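Local coordinates for endoglucanase E-5 (Thermobifida fusca, PDB 2CKS), which hydrolyses internal beta-1,4-glucosidic linkages in cellulose, lichenin and cereal beta-D-glucans through its family 5 glycoside hydrolase catalytic domain, at residues Leu85-Thr90 and Ala127-Val132; Ile59-Met64 and Tyr95-Trp100. One frame throughout, in Å; residues are numbered along the deposited sequence.

Contact 1: Leu85-Thr90 and Ala127-Val132; sequences LIDMAT and ASKTNV. With NA (sodium ion), chain H.
K129 runs extended as far as CE and then bends at its last torsion (chi4 65°), which lets NZ form a salt bridge with D87 OD1 at 3.0 Å. On N131, CG stands between the backbone N and the carbonyl carbon (chi1 65°), and the amide that follows offers ND2 to T90 OG1. That bond is nearly straight, 171° at the hydrogen, with OG1 close to the plane of the amide. The threonine suits the last turn of the helix because its hydroxyl does two jobs: T90 OG1 accepts from N131 ND2 at 3.0 Å and donates to I86 O at 2.8 Å. The same carbonyl also accepts T90 N, from the opposite face of its plane. N131 ND2 has a further acceptor in L94 O. In the TIM barrel of this catalytic domain, helix 75-90 belongs to the outer ring of helices, and residues 127-132 lead from helix 112-126 into strand 132-135. Beside the polar pairs lies a small apolar patch, where I86 CG2 meets V132 CG2 at 4.0 Å, and the methylenes CD and CE of K129 also lie against I86 CG2. A lysine fits here because its aliphatic length can lie on I86 while its charge goes on to D87. The side chains of K129 and D87 cross at about a right angle, NZ approaching nearly along the C-O axis of OD1, and NZ is also hydrogen-bonded to H126 ND1. The backbone of the loop binds a sodium ion through A127 O and K129 O, with D163 and D165 as further protein ligands.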
# COMPACT_ATOMS: atom_id res chain seq x y z
N LEU A 85 -2.55 5.98 -14.35
CA LEU A 85 -3.29 5.76 -13.11
C LEU A 85 -2.91 6.79 -12.04
O LEU A 85 -3.74 7.21 -11.26
CB LEU A 85 -3.08 4.34 -12.60
CG LEU A 85 -3.78 3.24 -13.41
CD1 LEU A 85 -3.19 1.88 -13.03
CD2 LEU A 85 -5.27 3.26 -13.20
N ILE A 86 -1.65 7.20 -12.00
CA ILE A 86 -1.22 8.23 -11.06
C ILE A 86 -1.96 9.54 -11.35
O ILE A 86 -2.43 10.20 -10.44
CB ILE A 86 0.31 8.44 -11.11
CG1 ILE A 86 1.02 7.24 -10.49
CG2 ILE A 86 0.73 9.72 -10.36
CD1 ILE A 86 2.47 7.14 -10.89
N ASP A 87 -2.03 9.90 -12.63
CA ASP A 87 -2.76 11.10 -13.04
C ASP A 87 -4.25 10.99 -12.74
O ASP A 87 -4.86 11.94 -12.28
CB ASP A 87 -2.55 11.39 -14.52
CG ASP A 87 -1.13 11.84 -14.84
OD1 ASP A 87 -0.40 12.21 -13.89
OD2 ASP A 87 -0.67 11.85 -16.00
N MET A 88 -4.83 9.82 -12.98
CA MET A 88 -6.26 9.62 -12.74
C MET A 88 -6.57 9.76 -11.25
O MET A 88 -7.54 10.40 -10.87
CB MET A 88 -6.71 8.24 -13.23
CG MET A 88 -6.83 8.15 -14.72
SD MET A 88 -7.38 6.53 -15.26
CE MET A 88 -9.16 6.65 -14.96
N ALA A 89 -5.74 9.17 -10.41
CA ALA A 89 -5.95 9.26 -8.97
C ALA A 89 -5.86 10.70 -8.51
O ALA A 89 -6.66 11.16 -7.72
CB ALA A 89 -4.96 8.42 -8.25
N THR A 90 -4.87 11.41 -9.04
CA THR A 90 -4.65 12.81 -8.69
C THR A 90 -5.83 13.68 -9.11
O THR A 90 -6.24 14.57 -8.36
CB THR A 90 -3.35 13.31 -9.35
OG1 THR A 90 -2.25 12.51 -8.89
CG2 THR A 90 -3.01 14.72 -8.92
N ALA A 127 7.56 14.51 -10.01
CA ALA A 127 8.25 15.26 -8.95
C ALA A 127 7.45 16.47 -8.43
O ALA A 127 7.53 16.79 -7.25
CB ALA A 127 9.63 15.72 -9.42
N SER A 128 6.70 17.14 -9.30
CA SER A 128 5.94 18.32 -8.90
C SER A 128 4.69 17.99 -8.08
O SER A 128 4.16 18.86 -7.38
CB SER A 128 5.56 19.17 -10.12
OG SER A 128 4.60 18.52 -10.92
N LYS A 129 4.22 16.75 -8.16
CA LYS A 129 3.09 16.32 -7.34
C LYS A 129 3.49 16.22 -5.88
O LYS A 129 4.66 15.97 -5.58
CB LYS A 129 2.57 14.95 -7.81
CG LYS A 129 1.91 14.97 -9.19
CD LYS A 129 1.27 13.62 -9.50
CE LYS A 129 0.42 13.66 -10.76
NZ LYS A 129 1.22 13.90 -11.99
N THR A 130 2.54 16.43 -4.98
CA THR A 130 2.78 16.29 -3.55
C THR A 130 1.97 15.15 -2.92
O THR A 130 1.98 14.98 -1.70
CB THR A 130 2.44 17.61 -2.83
OG1 THR A 130 1.08 17.98 -3.11
CG2 THR A 130 3.27 18.76 -3.38
N ASN A 131 1.29 14.37 -3.75
CA ASN A 131 0.36 13.34 -3.28
C ASN A 131 0.79 11.92 -3.59
O ASN A 131 0.00 10.99 -3.41
CB ASN A 131 -1.03 13.59 -3.88
CG ASN A 131 -1.06 13.44 -5.39
OD1 ASN A 131 -0.26 14.05 -6.09
ND2 ASN A 131 -1.98 12.62 -5.90
N VAL A 132 2.02 11.75 -4.05
CA VAL A 132 2.53 10.45 -4.45
C VAL A 132 3.55 9.96 -3.42
O VAL A 132 4.47 10.70 -3.04
CB VAL A 132 3.19 10.54 -5.84
CG1 VAL A 132 3.67 9.18 -6.30
CG2 VAL A 132 2.21 11.12 -6.87
NA NA H . 7.16 15.80 -5.09
O HOH W 1 7.28 18.12 -4.50
O HOH W 2 7.20 14.82 -3.61
O HOH W 3 6.15 15.07 -2.66
O HOH W 4 6.16 13.42 -6.29

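Contact 2: Ile59-Met64 and Tyr95-Trp100; sequences IIRLSM and YVIVDW
D99, I97 and I59 bury the most surface where parallel strands 59-64 and 95-100 pair, the side chains of these three all directed into the barrel. The backbones are joined by five hydrogen bonds, among them L62 N to I97 O at 2.8 Å. At the N-terminal end the branched residues fill the interior: I59 CG1 rests on Y95 CB, and I59 CD1 reaches I97 CG1 at 3.7 Å. I97 CB packs against R61 CB in turn. On the face turned to the helices, L62 CD1 presses tightly on V96 CG1 at 3.4 Å. R61 has CG anti to the backbone N (chi1 174°) and is extended from CG to NE, which carries its guanidinium out to D99. The carboxylate stacks over it, the planes 11° apart and D99 OD1 3.1 Å above the centre. This salt bridge (R61 NH2 to D99 OD1 3.2 Å) is one of charge, since no N-H points at the oxygen. S63 OG donates to the anti lone pair of D99 OD1 at 2.9 Å, and H101 ND1 also bonds that oxygen. R61 forms salt bridges with E135 and with E231, probably the nucleophile, and bonds N138. A leucine in place of R61 would probably leave the D99, E135 and E231 carboxylates without the positive charge they share. D99 offers its charge over a face while the arginine's N-H groups serve other partners, an arrangement likely to fix the guanidinium beside E231.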
# COMPACT_ATOMS: atom_id res chain seq x y z
N ILE A 59 -6.79 7.55 -0.29
CA ILE A 59 -5.57 7.06 -0.91
C ILE A 59 -5.86 5.76 -1.67
O ILE A 59 -6.75 4.98 -1.28
CB ILE A 59 -4.51 6.86 0.22
CG1 ILE A 59 -3.14 6.49 -0.32
CG2 ILE A 59 -4.97 5.85 1.24
CD1 ILE A 59 -2.03 6.76 0.70
N ILE A 60 -5.13 5.57 -2.76
CA ILE A 60 -5.18 4.35 -3.55
C ILE A 60 -3.76 3.86 -3.72
O ILE A 60 -2.85 4.64 -4.04
CB ILE A 60 -5.87 4.58 -4.92
CG1 ILE A 60 -6.00 3.24 -5.68
CG2 ILE A 60 -5.14 5.60 -5.77
CD1 ILE A 60 -6.88 3.30 -6.89
N ARG A 61 -3.56 2.57 -3.51
CA ARG A 61 -2.29 1.94 -3.78
C ARG A 61 -2.38 1.22 -5.11
O ARG A 61 -3.27 0.38 -5.32
CB ARG A 61 -1.98 0.98 -2.65
CG ARG A 61 -0.75 0.11 -2.84
CD ARG A 61 -0.70 -0.82 -1.70
NE ARG A 61 0.48 -1.63 -1.51
CZ ARG A 61 0.48 -2.96 -1.47
NH1 ARG A 61 -0.60 -3.68 -1.75
NH2 ARG A 61 1.60 -3.59 -1.18
N LEU A 62 -1.48 1.56 -6.02
CA LEU A 62 -1.42 0.97 -7.35
C LEU A 62 -0.41 -0.17 -7.36
O LEU A 62 0.80 0.05 -7.35
CB LEU A 62 -1.02 2.05 -8.37
CG LEU A 62 -1.90 3.30 -8.38
CD1 LEU A 62 -1.30 4.35 -9.30
CD2 LEU A 62 -3.32 2.96 -8.80
N SER A 63 -0.91 -1.40 -7.35
CA SER A 63 -0.08 -2.58 -7.17
C SER A 63 0.36 -3.12 -8.51
O SER A 63 -0.46 -3.63 -9.28
CB SER A 63 -0.81 -3.64 -6.36
OG SER A 63 -1.04 -3.18 -5.03
N MET A 64 1.64 -3.00 -8.79
CA MET A 64 2.22 -3.49 -10.03
C MET A 64 3.17 -4.63 -9.73
O MET A 64 4.30 -4.42 -9.28
CB MET A 64 2.97 -2.36 -10.74
CG MET A 64 3.55 -2.77 -12.10
SD MET A 64 4.43 -1.42 -12.88
CE MET A 64 5.93 -1.40 -11.89
N TYR A 95 -4.48 10.57 -2.67
CA TYR A 95 -3.09 10.19 -2.53
C TYR A 95 -2.88 8.89 -3.27
O TYR A 95 -3.81 8.11 -3.45
CB TYR A 95 -2.68 10.07 -1.06
CG TYR A 95 -2.68 11.43 -0.42
CD1 TYR A 95 -3.81 11.94 0.21
CD2 TYR A 95 -1.57 12.25 -0.50
CE1 TYR A 95 -3.82 13.21 0.76
CE2 TYR A 95 -1.57 13.52 0.03
CZ TYR A 95 -2.69 13.99 0.67
OH TYR A 95 -2.71 15.26 1.20
N VAL A 96 -1.66 8.67 -3.73
CA VAL A 96 -1.34 7.48 -4.50
C VAL A 96 -0.09 6.84 -3.95
O VAL A 96 0.91 7.54 -3.74
CB VAL A 96 -1.07 7.81 -5.96
CG1 VAL A 96 -0.80 6.52 -6.74
CG2 VAL A 96 -2.23 8.54 -6.54
N ILE A 97 -0.14 5.54 -3.70
CA ILE A 97 1.06 4.77 -3.41
C ILE A 97 1.43 4.00 -4.66
O ILE A 97 0.63 3.23 -5.18
CB ILE A 97 0.83 3.79 -2.27
CG1 ILE A 97 0.40 4.54 -1.02
CG2 ILE A 97 2.09 2.95 -2.04
CD1 ILE A 97 0.01 3.65 0.13
N VAL A 98 2.66 4.20 -5.14
CA VAL A 98 3.18 3.45 -6.26
C VAL A 98 3.87 2.22 -5.69
O VAL A 98 4.91 2.34 -5.04
CB VAL A 98 4.16 4.29 -7.07
CG1 VAL A 98 4.75 3.49 -8.24
CG2 VAL A 98 3.45 5.56 -7.57
N ASP A 99 3.26 1.06 -5.91
CA ASP A 99 3.68 -0.18 -5.28
C ASP A 99 4.43 -1.09 -6.26
O ASP A 99 3.86 -1.69 -7.16
CB ASP A 99 2.46 -0.89 -4.68
CG ASP A 99 2.72 -2.33 -4.32
OD1 ASP A 99 1.75 -3.11 -4.36
OD2 ASP A 99 3.84 -2.77 -3.99
N TRP A 100 5.74 -1.14 -6.05
CA TRP A 100 6.63 -2.08 -6.71
C TRP A 100 6.41 -3.44 -6.07
O TRP A 100 7.00 -3.77 -5.04
CB TRP A 100 8.06 -1.56 -6.53
CG TRP A 100 9.09 -2.31 -7.30
CD1 TRP A 100 10.00 -3.19 -6.82
CD2 TRP A 100 9.32 -2.22 -8.71
NE1 TRP A 100 10.81 -3.65 -7.83
CE2 TRP A 100 10.40 -3.08 -9.01
CE3 TRP A 100 8.73 -1.51 -9.75
CZ2 TRP A 100 10.88 -3.24 -10.30
CZ3 TRP A 100 9.20 -1.66 -11.02
CH2 TRP A 100 10.27 -2.52 -11.30

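In the fold
Along the chain the segments alternate: 59-64 of contact 2, 85-90 of contact 1, then 95-100 and 127-132. Strand 59-65, helix 75-90 and strand 95-101 form one beta-alpha-beta unit of the eight-stranded barrel; contact 2 pairs its strands, and contact 1 joins its outer helix to the connection leading to strand 132-135. The centres lie about 10 Å apart and the contacts touch: A89 and L85 of the helix pack on V96 and L62, and N131 O probably accepts a hydrogen bond from V96 N. Contact 2, buried in the core, holds R61 and D99 next to the probable nucleophile, whereas contact 1 lies farther out, away from the probable catalytic residues.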